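Local coordinates for protein F1 (Vaccinia virus ankara, PDB 4D2M), which probably blocks apoptosis in the infected host cell by binding the BH3 helix of pro-apoptotic Bcl-2 proteins such as Bim, at residues M129-I142 / H167-T179. The protein carries 1 engineered substitution. Residues are numbered along the deposited sequence; the frame is centred on the assembly and turned at random.
Sequences MLDNKGLGVRLATI and HTICDDCFVDYIT. Unlike the reference sequence in segment 129-142: Met129 (reference Leu), Leu130 (reference Met).
Arg138 and Asp171 meet side-on across this contact, NE giving to OD1 and NH2 to OD2 (2.7 Å between Arg138 NH2 and Asp171 OD2), each oxygen through its syn lone pair. The two planes are nearly coplanar (21° apart), both carboxylate oxygens lie close to the guanidinium plane, and the NE-H...OD1 angle is 177°. Aspartate suits position 171 because it is also the N-cap of helix 172-180: CG falls between the backbone N and the carbonyl carbon, and OD1 accepts from Phe174 N from above the carboxylate plane. Arg138 NH1 turns the other way, to the carbonyls of Asn132 (2.7 Å from NH1 to Asn132 O) and Gly134, tying down the turn between helices 118-131 and 135-150. The guanidinium is sandwiched: Cys173 SG stands 3.4 Å above the centre of one face, Met129 CG over the other. Lys133 NZ adds a longer, weak salt bridge to Asp171 OD2.

Beyond the arginine, Phe174 is a knob among Leu135, Arg138, Leu139 and Ile142; its CG, anti to the backbone N, carries the ring along the arginine's aliphatic part, and Ile142 CD1 comes within 3.6 Å of Phe174 CZ. Leu135 CB sits 3.9 Å from the Tyr177 ring centroid, squarely over the face, a CH-pi contact.

Helices 135-142 and 172-179 cross at 95°. In this Bcl-2-like fold, Gly136, Val137, Leu139 and Thr141 touch the bound Bim peptide. Buried Arg138 is satisfied by carboxylate and turn carbonyls; sharing Asp171 OD1 between Arg138 NE and Phe174 N fixes both side chains' orientation, joining the 132-134 turn to the start of helix 172-180.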
loop_
_atom_site.group_PDB
_atom_site.type_symbol
_atom_site.label_atom_id
_atom_site.label_comp_id
_atom_site.label_asym_id
_atom_site.label_seq_id
_atom_site.Cartn_x
_atom_site.Cartn_y
_atom_site.Cartn_z
ATOM N N MET A 129 -16.315 17.973 -10.117
ATOM C CA MET A 129 -17.096 18.370 -8.950
ATOM C C MET A 129 -16.926 19.844 -8.604
ATOM O O MET A 129 -17.798 20.444 -7.975
ATOM C CB MET A 129 -16.706 17.519 -7.745
ATOM C CG MET A 129 -17.267 16.107 -7.774
ATOM S SD MET A 129 -16.603 15.084 -6.449
ATOM C CE MET A 129 -16.942 16.123 -5.028
ATOM N N LEU A 130 -15.798 20.422 -9.001
ATOM C CA LEU A 130 -15.532 21.831 -8.736
ATOM C C LEU A 130 -16.484 22.735 -9.511
ATOM O O LEU A 130 -16.897 23.783 -9.016
ATOM C CB LEU A 130 -14.086 22.169 -9.091
ATOM C CG LEU A 130 -13.076 22.238 -7.942
ATOM C CD1 LEU A 130 -13.272 21.153 -6.895
ATOM C CD2 LEU A 130 -11.690 22.127 -8.521
ATOM N N ASP A 131 -16.825 22.325 -10.729
ATOM C CA ASP A 131 -17.724 23.100 -11.578
ATOM C C ASP A 131 -19.169 22.640 -11.408
ATOM O O ASP A 131 -20.093 23.456 -11.393
ATOM C CB ASP A 131 -17.300 22.982 -13.042
ATOM C CG ASP A 131 -15.880 23.457 -13.276
ATOM O OD1 ASP A 131 -15.522 24.542 -12.771
ATOM O OD2 ASP A 131 -15.119 22.746 -13.967
ATOM N N ASN A 132 -19.352 21.330 -11.279
ATOM C CA ASN A 132 -20.677 20.742 -11.117
ATOM C C ASN A 132 -20.981 20.481 -9.645
ATOM O O ASN A 132 -20.348 19.634 -9.015
ATOM C CB ASN A 132 -20.776 19.443 -11.922
ATOM C CG ASN A 132 -22.193 18.904 -11.993
ATOM O OD1 ASN A 132 -22.880 18.783 -10.980
ATOM N ND2 ASN A 132 -22.638 18.582 -13.201
ATOM N N LYS A 133 -21.962 21.204 -9.110
ATOM C CA LYS A 133 -22.283 21.141 -7.685
ATOM C C LYS A 133 -23.625 20.460 -7.412
ATOM O O LYS A 133 -24.220 20.647 -6.352
ATOM C CB LYS A 133 -22.279 22.554 -7.090
ATOM C CG LYS A 133 -20.902 23.204 -7.056
ATOM C CD LYS A 133 -20.004 22.548 -6.015
ATOM C CE LYS A 133 -18.553 22.962 -6.177
ATOM N NZ LYS A 133 -17.639 22.072 -5.407
ATOM N N GLY A 134 -24.095 19.665 -8.367
ATOM C CA GLY A 134 -25.314 18.898 -8.182
ATOM C C GLY A 134 -25.059 17.648 -7.362
ATOM O O GLY A 134 -23.920 17.191 -7.248
ATOM N N LEU A 135 -26.119 17.091 -6.784
ATOM C CA LEU A 135 -26.006 15.879 -5.981
ATOM C C LEU A 135 -25.745 14.663 -6.860
ATOM O O LEU A 135 -25.016 13.750 -6.469
ATOM C CB LEU A 135 -27.277 15.660 -5.157
ATOM C CG LEU A 135 -27.355 14.354 -4.360
ATOM C CD1 LEU A 135 -26.318 14.337 -3.246
ATOM C CD2 LEU A 135 -28.752 14.146 -3.802
ATOM N N GLY A 136 -26.346 14.665 -8.047
ATOM C CA GLY A 136 -26.308 13.523 -8.944
ATOM C C GLY A 136 -24.921 13.022 -9.308
ATOM O O GLY A 136 -24.665 11.819 -9.259
ATOM N N VAL A 137 -24.027 13.931 -9.684
ATOM C CA VAL A 137 -22.705 13.527 -10.150
ATOM C C VAL A 137 -21.911 12.878 -9.016
ATOM O O VAL A 137 -21.066 12.013 -9.249
ATOM C CB VAL A 137 -21.915 14.726 -10.742
ATOM C CG1 VAL A 137 -21.553 15.757 -9.670
ATOM C CG2 VAL A 137 -20.667 14.236 -11.466
ATOM N N ARG A 138 -22.212 13.279 -7.786
ATOM C CA ARG A 138 -21.537 12.738 -6.617
ATOM C C ARG A 138 -22.047 11.338 -6.294
ATOM O O ARG A 138 -21.261 10.443 -5.984
ATOM C CB ARG A 138 -21.723 13.675 -5.423
ATOM C CG ARG A 138 -20.840 14.906 -5.514
ATOM C CD ARG A 138 -21.466 16.141 -4.892
ATOM N NE ARG A 138 -20.538 17.271 -4.950
ATOM C CZ ARG A 138 -20.442 18.119 -5.970
ATOM N NH1 ARG A 138 -21.231 17.990 -7.031
ATOM N NH2 ARG A 138 -19.557 19.106 -5.930
ATOM N N LEU A 139 -23.360 11.154 -6.379
ATOM C CA LEU A 139 -23.966 9.841 -6.184
ATOM C C LEU A 139 -23.549 8.869 -7.285
ATOM O O LEU A 139 -23.316 7.687 -7.026
ATOM C CB LEU A 139 -25.493 9.955 -6.147
ATOM C CG LEU A 139 -26.096 10.720 -4.967
ATOM C CD1 LEU A 139 -27.604 10.852 -5.135
ATOM C CD2 LEU A 139 -25.763 10.038 -3.649
ATOM N N ALA A 140 -23.458 9.371 -8.512
ATOM C CA ALA A 140 -23.091 8.538 -9.651
ATOM C C ALA A 140 -21.645 8.064 -9.536
ATOM O O ALA A 140 -21.321 6.933 -9.903
ATOM C CB ALA A 140 -23.300 9.298 -10.947
ATOM N N THR A 141 -20.776 8.930 -9.028
ATOM C CA THR A 141 -19.366 8.584 -8.889
ATOM C C THR A 141 -19.190 7.490 -7.842
ATOM O O THR A 141 -18.427 6.549 -8.040
ATOM C CB THR A 141 -18.513 9.802 -8.497
ATOM O OG1 THR A 141 -18.702 10.851 -9.454
ATOM C CG2 THR A 141 -17.040 9.424 -8.453
ATOM N N ILE A 142 -19.893 7.624 -6.724
ATOM C CA ILE A 142 -19.873 6.601 -5.690
ATOM C C ILE A 142 -20.318 5.263 -6.273
ATOM O O ILE A 142 -19.664 4.240 -6.066
ATOM C CB ILE A 142 -20.780 6.981 -4.503
ATOM C CG1 ILE A 142 -20.252 8.247 -3.825
ATOM C CG2 ILE A 142 -20.847 5.844 -3.486
ATOM C CD1 ILE A 142 -21.234 8.895 -2.862
ATOM N N HIS A 167 -12.430 10.788 -0.169
ATOM C CA HIS A 167 -11.981 12.150 0.108
ATOM C C HIS A 167 -12.443 13.091 -0.996
ATOM O O HIS A 167 -13.037 14.134 -0.730
ATOM C CB HIS A 167 -10.456 12.214 0.229
ATOM C CG HIS A 167 -9.936 11.800 1.570
ATOM N ND1 HIS A 167 -9.759 12.692 2.605
ATOM C CD2 HIS A 167 -9.544 10.593 2.042
ATOM C CE1 HIS A 167 -9.285 12.051 3.659
ATOM N NE2 HIS A 167 -9.147 10.776 3.344
ATOM N N THR A 168 -12.166 12.702 -2.238
ATOM C CA THR A 168 -12.475 13.528 -3.398
ATOM C C THR A 168 -13.975 13.760 -3.572
ATOM O O THR A 168 -14.395 14.854 -3.943
ATOM C CB THR A 168 -11.923 12.894 -4.689
ATOM O OG1 THR A 168 -10.538 12.572 -4.511
ATOM C CG2 THR A 168 -12.076 13.847 -5.871
ATOM N N ILE A 169 -14.779 12.731 -3.315
ATOM C CA ILE A 169 -16.224 12.827 -3.508
ATOM C C ILE A 169 -16.884 13.632 -2.392
ATOM O O ILE A 169 -17.818 14.393 -2.636
ATOM C CB ILE A 169 -16.875 11.429 -3.579
ATOM C CG1 ILE A 169 -16.411 10.695 -4.837
ATOM C CG2 ILE A 169 -18.403 11.531 -3.601
ATOM C CD1 ILE A 169 -16.660 9.205 -4.806
ATOM N N CYS A 170 -16.401 13.463 -1.168
ATOM C CA CYS A 170 -17.005 14.134 -0.024
ATOM C C CYS A 170 -16.484 15.556 0.131
ATOM O O CYS A 170 -15.816 15.877 1.113
ATOM C CB CYS A 170 -16.750 13.341 1.255
ATOM S SG CYS A 170 -17.539 11.725 1.265
ATOM N N ASP A 171 -16.787 16.403 -0.847
ATOM C CA ASP A 171 -16.461 17.818 -0.746
ATOM C C ASP A 171 -17.540 18.501 0.086
ATOM O O ASP A 171 -18.535 17.872 0.448
ATOM C CB ASP A 171 -16.340 18.458 -2.133
ATOM C CG ASP A 171 -17.623 18.364 -2.942
ATOM O OD1 ASP A 171 -18.560 17.652 -2.518
ATOM O OD2 ASP A 171 -17.688 18.996 -4.018
ATOM N N ASP A 172 -17.336 19.777 0.393
ATOM C CA ASP A 172 -18.264 20.521 1.239
ATOM C C ASP A 172 -19.681 20.464 0.681
ATOM O O ASP A 172 -20.652 20.362 1.430
ATOM C CB ASP A 172 -17.813 21.976 1.374
ATOM C CG ASP A 172 -16.429 22.101 1.982
ATOM O OD1 ASP A 172 -16.095 21.294 2.875
ATOM O OD2 ASP A 172 -15.675 23.005 1.564
ATOM N N CYS A 173 -19.786 20.519 -0.642
ATOM C CA CYS A 173 -21.078 20.476 -1.313
ATOM C C CYS A 173 -21.815 19.168 -1.043
ATOM O O CYS A 173 -23.006 19.175 -0.736
ATOM C CB CYS A 173 -20.891 20.673 -2.817
ATOM S SG CYS A 173 -22.303 20.166 -3.808
ATOM N N PHE A 174 -21.110 18.046 -1.155
ATOM C CA PHE A 174 -21.722 16.742 -0.915
ATOM C C PHE A 174 -22.140 16.602 0.541
ATOM O O PHE A 174 -23.225 16.107 0.840
ATOM C CB PHE A 174 -20.767 15.606 -1.284
ATOM C CG PHE A 174 -21.385 14.238 -1.165
ATOM C CD1 PHE A 174 -22.476 13.883 -1.945
ATOM C CD2 PHE A 174 -20.876 13.308 -0.274
ATOM C CE1 PHE A 174 -23.046 12.625 -1.837
ATOM C CE2 PHE A 174 -21.440 12.049 -0.162
ATOM C CZ PHE A 174 -22.527 11.708 -0.944
ATOM N N VAL A 175 -21.265 17.035 1.443
ATOM C CA VAL A 175 -21.551 16.999 2.870
ATOM C C VAL A 175 -22.823 17.781 3.174
ATOM O O VAL A 175 -23.682 17.316 3.922
ATOM C CB VAL A 175 -20.374 17.571 3.684
ATOM C CG1 VAL A 175 -20.726 17.697 5.170
ATOM C CG2 VAL A 175 -19.160 16.693 3.506
ATOM N N ASP A 176 -22.944 18.963 2.578
ATOM C CA ASP A 176 -24.121 19.795 2.782
ATOM C C ASP A 176 -25.382 19.063 2.340
ATOM O O ASP A 176 -26.422 19.171 2.985
ATOM C CB ASP A 176 -23.983 21.121 2.030
ATOM C CG ASP A 176 -22.877 21.997 2.588
ATOM O OD1 ASP A 176 -22.479 21.785 3.753
ATOM O OD2 ASP A 176 -22.408 22.900 1.864
ATOM N N TYR A 177 -25.286 18.308 1.251
ATOM C CA TYR A 177 -26.433 17.558 0.750
ATOM C C TYR A 177 -26.855 16.464 1.727
ATOM O O TYR A 177 -28.027 16.355 2.077
ATOM C CB TYR A 177 -26.123 16.938 -0.614
ATOM C CG TYR A 177 -26.337 17.868 -1.786
ATOM C CD1 TYR A 177 -27.603 18.348 -2.092
ATOM C CD2 TYR A 177 -25.278 18.253 -2.595
ATOM C CE1 TYR A 177 -27.806 19.196 -3.163
ATOM C CE2 TYR A 177 -25.472 19.100 -3.670
ATOM C CZ TYR A 177 -26.738 19.567 -3.949
ATOM O OH TYR A 177 -26.932 20.410 -5.020
ATOM N N ILE A 178 -25.892 15.656 2.165
ATOM C CA ILE A 178 -26.182 14.526 3.042
ATOM C C ILE A 178 -26.715 15.004 4.391
ATOM O O ILE A 178 -27.624 14.394 4.957
ATOM C CB ILE A 178 -24.924 13.649 3.267
ATOM C CG1 ILE A 178 -24.384 13.127 1.932
ATOM C CG2 ILE A 178 -25.225 12.480 4.208
ATOM C CD1 ILE A 178 -25.348 12.237 1.169
ATOM N N THR A 179 -26.154 16.096 4.902
ATOM C CA THR A 179 -26.567 16.618 6.202
ATOM C C THR A 179 -27.968 17.231 6.156
ATOM O O THR A 179 -28.674 17.238 7.163
ATOM C CB THR A 179 -25.581 17.679 6.727
ATOM O OG1 THR A 179 -25.379 18.687 5.730
ATOM C CG2 THR A 179 -24.246 17.040 7.083
HETATM O O HOH W 1 -18.033 21.987 -2.462
HETATM O O HOH W 2 -28.442 18.861 -6.983
#